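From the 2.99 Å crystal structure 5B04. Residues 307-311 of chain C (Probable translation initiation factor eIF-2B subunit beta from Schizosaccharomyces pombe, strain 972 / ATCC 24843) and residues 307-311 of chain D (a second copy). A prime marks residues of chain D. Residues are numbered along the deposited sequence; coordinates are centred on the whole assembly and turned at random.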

# COMPACT_ATOMS: atom_id res chain seq x y z
N ARG C 307 3.13 4.37 -6.00
CA ARG C 307 2.21 5.28 -5.33
C ARG C 307 0.82 4.66 -5.21
O ARG C 307 0.13 4.83 -4.21
CB ARG C 307 2.13 6.62 -6.08
CG ARG C 307 1.18 7.64 -5.45
CD ARG C 307 1.65 8.05 -4.06
NE ARG C 307 3.07 8.36 -4.04
CZ ARG C 307 3.70 8.90 -3.00
NH1 ARG C 307 3.04 9.19 -1.89
NH2 ARG C 307 5.00 9.15 -3.07
N HIS C 308 0.43 3.93 -6.25
CA HIS C 308 -0.88 3.30 -6.32
C HIS C 308 -1.02 2.18 -5.29
O HIS C 308 -2.10 1.98 -4.73
CB HIS C 308 -1.13 2.76 -7.72
CG HIS C 308 -2.56 2.38 -7.99
ND1 HIS C 308 -2.99 1.08 -8.01
CD2 HIS C 308 -3.64 3.15 -8.25
CE1 HIS C 308 -4.29 1.05 -8.27
NE2 HIS C 308 -4.71 2.29 -8.42
N HIS C 309 0.07 1.47 -5.05
CA HIS C 309 0.07 0.36 -4.10
C HIS C 309 0.58 0.79 -2.73
O HIS C 309 0.82 -0.04 -1.86
CB HIS C 309 0.91 -0.80 -4.63
CG HIS C 309 0.35 -1.44 -5.87
ND1 HIS C 309 0.12 -2.80 -5.97
CD2 HIS C 309 -0.02 -0.91 -7.06
CE1 HIS C 309 -0.36 -3.07 -7.16
NE2 HIS C 309 -0.46 -1.94 -7.84
N ALA C 310 0.75 2.10 -2.56
CA ALA C 310 1.26 2.69 -1.32
C ALA C 310 2.62 2.10 -0.93
O ALA C 310 2.88 1.87 0.25
CB ALA C 310 0.26 2.50 -0.19
N THR C 311 3.47 1.88 -1.92
CA THR C 311 4.81 1.35 -1.67
C THR C 311 5.85 2.47 -1.70
O THR C 311 5.89 3.27 -2.64
CB THR C 311 5.19 0.28 -2.72
OG1 THR C 311 4.23 -0.78 -2.68
CG2 THR C 311 6.58 -0.28 -2.43
N ARG D 307 -7.03 1.21 4.04
CA ARG D 307 -7.13 2.12 2.90
C ARG D 307 -5.87 2.97 2.78
O ARG D 307 -5.47 3.35 1.68
CB ARG D 307 -8.37 3.01 3.04
CG ARG D 307 -8.58 3.98 1.89
CD ARG D 307 -8.86 3.25 0.58
NE ARG D 307 -10.17 2.59 0.59
CZ ARG D 307 -10.67 1.92 -0.44
NH1 ARG D 307 -9.98 1.82 -1.57
NH2 ARG D 307 -11.87 1.35 -0.35
N HIS D 308 -5.25 3.26 3.92
CA HIS D 308 -4.05 4.08 3.95
C HIS D 308 -2.82 3.29 3.49
O HIS D 308 -1.82 3.87 3.07
CB HIS D 308 -3.83 4.63 5.36
CG HIS D 308 -2.70 5.60 5.46
ND1 HIS D 308 -1.38 5.21 5.59
CD2 HIS D 308 -2.68 6.96 5.46
CE1 HIS D 308 -0.61 6.28 5.66
NE2 HIS D 308 -1.37 7.35 5.58
N HIS D 309 -2.91 1.97 3.58
CA HIS D 309 -1.80 1.10 3.19
C HIS D 309 -2.11 0.32 1.92
O HIS D 309 -1.39 -0.61 1.56
CB HIS D 309 -1.46 0.13 4.33
CG HIS D 309 -0.80 0.79 5.50
ND1 HIS D 309 0.47 0.46 5.92
CD2 HIS D 309 -1.23 1.76 6.34
CE1 HIS D 309 0.79 1.19 6.98
NE2 HIS D 309 -0.23 1.99 7.25
N ALA D 310 -3.19 0.72 1.24
CA ALA D 310 -3.62 0.09 -0.01
C ALA D 310 -3.90 -1.40 0.14
O ALA D 310 -3.76 -2.16 -0.82
CB ALA D 310 -2.59 0.33 -1.11
N THR D 311 -4.31 -1.81 1.34
CA THR D 311 -4.64 -3.21 1.60
C THR D 311 -6.13 -3.45 1.36
O THR D 311 -6.97 -2.72 1.89
CB THR D 311 -4.28 -3.62 3.04
OG1 THR D 311 -2.90 -3.34 3.28
CG2 THR D 311 -4.55 -5.10 3.26

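This is a small contact between two copies of one chain, burying 132 Å² with both sides summed. It is close to symmetric. His309 pairs with Ala310′ and Ala310 with His309′, at CA to CA distances of 5.5 and 5.7 Å.

The apolar contact lies at the centre of the pairing. Ala310 CB and Ala310′ CB are 3.7 Å apart, which is van der Waals distance for two methyl groups. Both CA-to-CB bonds point toward the other copy. The two alanines also have the largest areas covered by the opposite stretch.

Four further contacts set each methyl group against backbone of the other copy. Ala310′ CB is 3.5 Å from His309 O and 4.0 Å from His308 O. In the reverse direction, Ala310 CB is 3.8 Å from His309′ C and 4.1 Å from His308′ O. A methyl carbon offers no conventional donor to these carbonyl groups, so the contacts are a matter of packing.

No hydrogen bond joins the two stretches. His309 O and His309′ O come within 4.1 Å of each other, but both are acceptors and cannot pair directly.

The histidine side chains contribute little across the gap. The CA-to-CB bonds of His308, His309 and their counterparts point away. The nearest approach of any histidine side chain is His309 CB to Ala310′ CB, 5.1 Å; the rings lie farther off. Arg307, Thr311 and their counterparts make no contact here.

His309 is the first residue to leave helical phi/psi after the helix. Ala310 then takes positive phi, with phi/psi of 56/39, and Ala310′ is similar at 58/29. In chain C, a weak hydrogen bond from Ala310 N to Arg307 O, 3.2 Å long, spans the turn.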